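Long-range contact in tail spike protein (Acinetobacter phage vB_AbaP_AS12, PDB 6EU4), which probably serves as the phage's receptor-binding tailspike, a trimer that recognises and may cleave the capsular polysaccharide of Acinetobacter baumannii: residues F315-N329 with F337-N351. Sequence-based numbering, arbitrary orientation.
Sequences FKIVYSNVTMVTCMN and FLYAEGSEVNISNFN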
loop_
_atom_site.group_PDB
_atom_site.type_symbol
_atom_site.label_atom_id
_atom_site.label_comp_id
_atom_site.label_asym_id
_atom_site.label_seq_id
_atom_site.Cartn_x
_atom_site.Cartn_y
_atom_site.Cartn_z
ATOM N N PHE A 315 9.623 -12.857 -11.140
ATOM C CA PHE A 315 9.698 -11.437 -11.473
ATOM C C PHE A 315 11.112 -11.068 -11.884
ATOM O O PHE A 315 12.063 -11.242 -11.106
ATOM C CB PHE A 315 9.322 -10.561 -10.271
ATOM C CG PHE A 315 8.032 -10.941 -9.588
ATOM C CD1 PHE A 315 6.807 -10.597 -10.148
ATOM C CD2 PHE A 315 8.038 -11.556 -8.337
ATOM C CE1 PHE A 315 5.624 -10.922 -9.503
ATOM C CE2 PHE A 315 6.860 -11.897 -7.696
ATOM C CZ PHE A 315 5.650 -11.572 -8.272
ATOM N N LYS A 316 11.243 -10.507 -13.070
ATOM C CA LYS A 316 12.469 -9.866 -13.520
ATOM C C LYS A 316 12.161 -8.375 -13.594
ATOM O O LYS A 316 11.306 -7.954 -14.386
ATOM C CB LYS A 316 12.923 -10.405 -14.867
ATOM C CG LYS A 316 14.146 -9.668 -15.395
ATOM C CD LYS A 316 14.609 -10.213 -16.749
ATOM C CE LYS A 316 15.827 -9.505 -17.237
ATOM N NZ LYS A 316 16.278 -10.080 -18.558
ATOM N N ILE A 317 12.828 -7.584 -12.750
ATOM C CA ILE A 317 12.501 -6.163 -12.582
ATOM C C ILE A 317 13.782 -5.360 -12.724
ATOM O O ILE A 317 14.661 -5.407 -11.851
ATOM C CB ILE A 317 11.803 -5.894 -11.242
ATOM C CG1 ILE A 317 10.575 -6.812 -11.132
ATOM C CG2 ILE A 317 11.396 -4.430 -11.153
ATOM C CD1 ILE A 317 9.686 -6.572 -9.922
ATOM N N VAL A 318 13.885 -4.620 -13.821
ATOM C CA VAL A 318 15.101 -3.929 -14.214
ATOM C C VAL A 318 14.800 -2.439 -14.356
ATOM O O VAL A 318 13.853 -2.052 -15.051
ATOM C CB VAL A 318 15.663 -4.525 -15.518
ATOM C CG1 VAL A 318 16.852 -3.747 -15.997
ATOM C CG2 VAL A 318 16.030 -6.005 -15.290
ATOM N N TYR A 319 15.614 -1.617 -13.701
ATOM C CA TYR A 319 15.495 -0.151 -13.717
ATOM C C TYR A 319 14.040 0.313 -13.566
ATOM O O TYR A 319 13.550 1.180 -14.295
ATOM C CB TYR A 319 16.129 0.425 -14.976
ATOM C CG TYR A 319 17.623 0.184 -15.019
ATOM C CD1 TYR A 319 18.455 0.666 -14.017
ATOM C CD2 TYR A 319 18.201 -0.499 -16.078
ATOM C CE1 TYR A 319 19.829 0.436 -14.050
ATOM C CE2 TYR A 319 19.564 -0.720 -16.127
ATOM C CZ TYR A 319 20.371 -0.258 -15.105
ATOM O OH TYR A 319 21.737 -0.473 -15.155
ATOM N N SER A 320 13.378 -0.208 -12.530
ATOM C CA SER A 320 11.962 0.012 -12.283
ATOM C C SER A 320 11.756 0.358 -10.819
ATOM O O SER A 320 12.635 0.133 -9.986
ATOM C CB SER A 320 11.131 -1.236 -12.617
ATOM O OG SER A 320 11.318 -1.636 -13.963
ATOM N N ASN A 321 10.576 0.880 -10.484
ATOM C CA ASN A 321 10.182 0.944 -9.076
ATOM C C ASN A 321 8.731 0.494 -8.959
ATOM O O ASN A 321 7.843 1.041 -9.621
ATOM C CB ASN A 321 10.457 2.337 -8.460
ATOM C CG ASN A 321 9.482 3.434 -8.889
ATOM O OD1 ASN A 321 9.469 3.891 -10.038
ATOM N ND2 ASN A 321 8.723 3.936 -7.912
ATOM N N VAL A 322 8.524 -0.542 -8.147
ATOM C CA VAL A 322 7.311 -1.353 -8.121
ATOM C C VAL A 322 6.927 -1.602 -6.673
ATOM O O VAL A 322 7.786 -1.914 -5.842
ATOM C CB VAL A 322 7.510 -2.714 -8.822
ATOM C CG1 VAL A 322 6.265 -3.588 -8.711
ATOM C CG2 VAL A 322 7.936 -2.530 -10.291
ATOM N N THR A 323 5.630 -1.494 -6.382
ATOM C CA THR A 323 5.069 -1.883 -5.095
ATOM C C THR A 323 4.087 -3.014 -5.332
ATOM O O THR A 323 3.203 -2.889 -6.193
ATOM C CB THR A 323 4.323 -0.732 -4.406
ATOM O OG1 THR A 323 5.199 0.375 -4.171
ATOM C CG2 THR A 323 3.768 -1.181 -3.064
HETATM N N MSE A 324 4.233 -4.099 -4.563
HETATM C CA MSE A 324 3.333 -5.238 -4.616
HETATM C C MSE A 324 2.572 -5.306 -3.299
HETATM O O MSE A 324 3.173 -5.517 -2.243
HETATM C CB MSE A 324 4.102 -6.545 -4.850
HETATM C CG MSE A 324 4.977 -6.532 -6.035
HETATM SE SE MSE A 324 5.694 -8.339 -6.281
HETATM C CE MSE A 324 6.959 -7.884 -7.672
ATOM N N VAL A 325 1.262 -5.113 -3.356
ATOM C CA VAL A 325 0.416 -5.021 -2.170
ATOM C C VAL A 325 -0.443 -6.282 -2.111
ATOM O O VAL A 325 -1.339 -6.472 -2.942
ATOM C CB VAL A 325 -0.458 -3.759 -2.199
ATOM C CG1 VAL A 325 -1.161 -3.578 -0.869
ATOM C CG2 VAL A 325 0.381 -2.550 -2.519
ATOM N N THR A 326 -0.180 -7.118 -1.112
ATOM C CA THR A 326 -0.899 -8.368 -0.863
ATOM C C THR A 326 -1.011 -9.234 -2.126
ATOM O O THR A 326 -2.076 -9.773 -2.438
ATOM C CB THR A 326 -2.291 -8.104 -0.258
ATOM O OG1 THR A 326 -2.405 -6.751 0.214
ATOM C CG2 THR A 326 -2.514 -8.996 0.958
ATOM N N CYS A 327 0.110 -9.396 -2.837
ATOM C CA CYS A 327 0.182 -10.267 -4.004
ATOM C C CYS A 327 0.522 -11.697 -3.589
ATOM O O CYS A 327 0.928 -11.971 -2.453
ATOM C CB CYS A 327 1.190 -9.716 -5.019
ATOM S SG CYS A 327 0.590 -8.123 -5.751
HETATM N N MSE A 328 0.347 -12.613 -4.537
HETATM C CA MSE A 328 0.535 -14.046 -4.290
HETATM C C MSE A 328 1.240 -14.755 -5.431
HETATM O O MSE A 328 1.287 -14.276 -6.564
HETATM C CB MSE A 328 -0.810 -14.743 -4.054
HETATM C CG MSE A 328 -1.584 -14.179 -2.904
HETATM SE SE MSE A 328 -3.110 -15.309 -2.468
HETATM C CE MSE A 328 -2.189 -16.952 -1.932
ATOM N N ASN A 329 1.744 -15.939 -5.116
ATOM C CA ASN A 329 2.079 -16.914 -6.126
ATOM C C ASN A 329 1.810 -18.298 -5.560
ATOM O O ASN A 329 1.873 -18.517 -4.344
ATOM C CB ASN A 329 3.552 -16.803 -6.579
ATOM C CG ASN A 329 4.477 -17.579 -5.708
ATOM O OD1 ASN A 329 4.918 -17.104 -4.652
ATOM N ND2 ASN A 329 4.766 -18.818 -6.114
ATOM N N PHE A 337 13.180 -15.935 -7.280
ATOM C CA PHE A 337 11.839 -15.407 -7.075
ATOM C C PHE A 337 11.760 -14.005 -7.663
ATOM O O PHE A 337 10.918 -13.733 -8.520
ATOM C CB PHE A 337 11.500 -15.421 -5.583
ATOM C CG PHE A 337 10.174 -14.799 -5.218
ATOM C CD1 PHE A 337 9.022 -15.571 -5.151
ATOM C CD2 PHE A 337 10.108 -13.464 -4.853
ATOM C CE1 PHE A 337 7.819 -15.011 -4.776
ATOM C CE2 PHE A 337 8.920 -12.879 -4.492
ATOM C CZ PHE A 337 7.763 -13.656 -4.434
ATOM N N LEU A 338 12.682 -13.135 -7.258
ATOM C CA LEU A 338 12.797 -11.782 -7.768
ATOM C C LEU A 338 14.234 -11.578 -8.205
ATOM O O LEU A 338 15.165 -11.779 -7.413
ATOM C CB LEU A 338 12.427 -10.750 -6.714
ATOM C CG LEU A 338 12.771 -9.290 -7.078
ATOM C CD1 LEU A 338 12.005 -8.828 -8.304
ATOM C CD2 LEU A 338 12.477 -8.397 -5.868
ATOM N N TYR A 339 14.407 -11.215 -9.464
ATOM C CA TYR A 339 15.643 -10.624 -9.951
ATOM C C TYR A 339 15.424 -9.116 -10.045
ATOM O O TYR A 339 14.570 -8.663 -10.808
ATOM C CB TYR A 339 16.028 -11.197 -11.315
ATOM C CG TYR A 339 17.264 -10.548 -11.871
ATOM C CD1 TYR A 339 18.517 -11.015 -11.528
ATOM C CD2 TYR A 339 17.180 -9.449 -12.724
ATOM C CE1 TYR A 339 19.678 -10.414 -12.028
ATOM C CE2 TYR A 339 18.325 -8.847 -13.231
ATOM C CZ TYR A 339 19.567 -9.327 -12.865
ATOM O OH TYR A 339 20.718 -8.733 -13.347
ATOM N N ALA A 340 16.193 -8.346 -9.275
ATOM C CA ALA A 340 16.068 -6.890 -9.228
ATOM C C ALA A 340 17.421 -6.289 -9.567
ATOM O O ALA A 340 18.415 -6.555 -8.877
ATOM C CB ALA A 340 15.612 -6.400 -7.855
ATOM N N GLU A 341 17.447 -5.468 -10.617
ATOM C CA GLU A 341 18.655 -4.813 -11.097
ATOM C C GLU A 341 18.325 -3.335 -11.269
ATOM O O GLU A 341 17.446 -2.985 -12.058
ATOM C CB GLU A 341 19.130 -5.432 -12.422
ATOM C CG GLU A 341 20.344 -4.745 -13.013
ATOM C CD GLU A 341 20.793 -5.331 -14.337
ATOM O OE1 GLU A 341 20.331 -6.432 -14.723
ATOM O OE2 GLU A 341 21.608 -4.655 -15.001
ATOM N N GLY A 342 18.987 -2.484 -10.498
ATOM C CA GLY A 342 18.678 -1.066 -10.525
ATOM C C GLY A 342 17.238 -0.721 -10.202
ATOM O O GLY A 342 16.727 0.288 -10.708
ATOM N N SER A 343 16.585 -1.492 -9.321
ATOM C CA SER A 343 15.157 -1.338 -9.093
ATOM C C SER A 343 14.843 -1.203 -7.617
ATOM O O SER A 343 15.547 -1.746 -6.766
ATOM C CB SER A 343 14.379 -2.536 -9.651
ATOM O OG SER A 343 14.462 -2.552 -11.053
ATOM N N GLU A 344 13.744 -0.499 -7.333
ATOM C CA GLU A 344 13.170 -0.396 -5.995
ATOM C C GLU A 344 11.894 -1.223 -5.972
ATOM O O GLU A 344 10.973 -0.959 -6.755
ATOM C CB GLU A 344 12.869 1.062 -5.628
ATOM C CG GLU A 344 12.140 1.176 -4.264
ATOM C CD GLU A 344 12.120 2.585 -3.682
ATOM O OE1 GLU A 344 12.618 3.569 -4.302
ATOM O OE2 GLU A 344 11.576 2.710 -2.575
ATOM N N VAL A 345 11.844 -2.239 -5.109
ATOM C CA VAL A 345 10.678 -3.118 -5.033
ATOM C C VAL A 345 10.286 -3.260 -3.568
ATOM O O VAL A 345 11.083 -3.725 -2.743
ATOM C CB VAL A 345 10.956 -4.489 -5.675
ATOM C CG1 VAL A 345 9.677 -5.297 -5.794
ATOM C CG2 VAL A 345 11.610 -4.331 -7.056
ATOM N N ASN A 346 9.070 -2.848 -3.242
ATOM C CA ASN A 346 8.507 -3.032 -1.912
ATOM C C ASN A 346 7.464 -4.120 -2.026
ATOM O O ASN A 346 6.469 -3.946 -2.735
ATOM C CB ASN A 346 7.879 -1.750 -1.389
ATOM C CG ASN A 346 7.426 -1.886 0.054
ATOM O OD1 ASN A 346 7.436 -2.982 0.634
ATOM N ND2 ASN A 346 7.100 -0.764 0.666
ATOM N N ILE A 347 7.698 -5.239 -1.356
ATOM C CA ILE A 347 6.797 -6.392 -1.400
ATOM C C ILE A 347 6.119 -6.456 -0.035
ATOM O O ILE A 347 6.753 -6.841 0.958
ATOM C CB ILE A 347 7.550 -7.688 -1.722
ATOM C CG1 ILE A 347 8.349 -7.533 -3.039
ATOM C CG2 ILE A 347 6.595 -8.830 -1.811
ATOM C CD1 ILE A 347 9.115 -8.747 -3.443
ATOM N N SER A 348 4.843 -6.081 0.034
ATOM C CA SER A 348 4.142 -5.926 1.306
ATOM C C SER A 348 3.074 -7.003 1.441
ATOM O O SER A 348 2.179 -7.118 0.593
ATOM C CB SER A 348 3.518 -4.529 1.443
ATOM O OG SER A 348 2.353 -4.382 0.650
ATOM N N ASN A 349 3.172 -7.790 2.514
ATOM C CA ASN A 349 2.172 -8.812 2.838
ATOM C C ASN A 349 1.961 -9.793 1.685
ATOM O O ASN A 349 0.838 -10.169 1.362
ATOM C CB ASN A 349 0.864 -8.125 3.237
ATOM C CG ASN A 349 -0.033 -8.985 4.088
ATOM O OD1 ASN A 349 0.272 -10.131 4.383
ATOM N ND2 ASN A 349 -1.166 -8.407 4.511
ATOM N N PHE A 350 3.061 -10.239 1.089
ATOM C CA PHE A 350 3.020 -11.301 0.086
ATOM C C PHE A 350 2.561 -12.610 0.718
ATOM O O PHE A 350 2.673 -12.834 1.928
ATOM C CB PHE A 350 4.399 -11.488 -0.563
ATOM C CG PHE A 350 4.346 -12.093 -1.936
ATOM C CD1 PHE A 350 4.118 -11.292 -3.038
ATOM C CD2 PHE A 350 4.514 -13.465 -2.128
ATOM C CE1 PHE A 350 4.042 -11.818 -4.312
ATOM C CE2 PHE A 350 4.448 -14.005 -3.410
ATOM C CZ PHE A 350 4.207 -13.191 -4.499
ATOM N N ASN A 351 2.004 -13.489 -0.120
ATOM C CA ASN A 351 1.667 -14.831 0.333
ATOM C C ASN A 351 2.077 -15.755 -0.815
ATOM O O ASN A 351 1.366 -15.873 -1.826
ATOM C CB ASN A 351 0.190 -14.929 0.713
ATOM C CG ASN A 351 -0.196 -16.272 1.294
ATOM O OD1 ASN A 351 0.463 -17.289 1.066
ATOM N ND2 ASN A 351 -1.314 -16.292 2.029
HETATM O O HOH W 1 23.340 -3.018 -13.960
HETATM O O HOH W 2 5.535 1.038 -1.467
HETATM O O HOH W 3 2.738 -8.406 -1.835
HETATM O O HOH W 4 -0.691 -11.758 -0.242
#
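Two successive rungs of a right-handed parallel beta-helix, the fold of many phage tailspikes, stack here in exact register: Phe315 pairs with Leu338, Val322 with Val345 and Met324 with Ile347. Strands 315-318 and 321-325 run parallel to 338-341 and 344-348, with strand axes 4.8 and 4.7 Å apart, joined by backbone bonds such as Ile317 N to Tyr339 O (2.8 Å). The corner between the strands repeats in both rungs. There Ser343 OG, set beside its own backbone N (chi1 -67°), accepts a hydrogen bond from Ser320 N at 3.0 Å, while Tyr319 N donates to Glu341 O.

Inside the coil, Phe315 turns its ring edge to the face of Phe337 in a T-shaped pair, centroids 5.5 Å apart and planes at 76°. The extended chain of the selenomethionine at Met324 lays CE over the centre of one face of the Phe315 ring, and its SE makes an oblique Met-aromatic contact with Phe350. The Ile317 side chain crosses that of Leu338 at about a right angle, CD1 to CD1 3.6 Å, and Ile317 CG2 meets Val345 CG2 tip to tip. A chi1 of -155° swings the Phe350 ring over the Cys327-Met328 backbone, placing Cys327 O over one face near the rim; Phe337 CZ covers the opposite face. Asn329 OD1 lies in plane at its edge, 3.4 Å from Phe350 CE2, buried with no polar partner. At the second corner a water accepts from Cys327 N and donates to Ser348 O, and another donates to both Cys327 O and Asn349 O.

Strand 284-304, whose Gly293 N donates to Asn321 OD1, flanks the pair on one side, strands 371-376 and 380-384 on the other. Outward-facing Asn321 and Thr323 also bind Asn349, Asn351 and Thr326 of the third subunit, joining these rungs to the trimer.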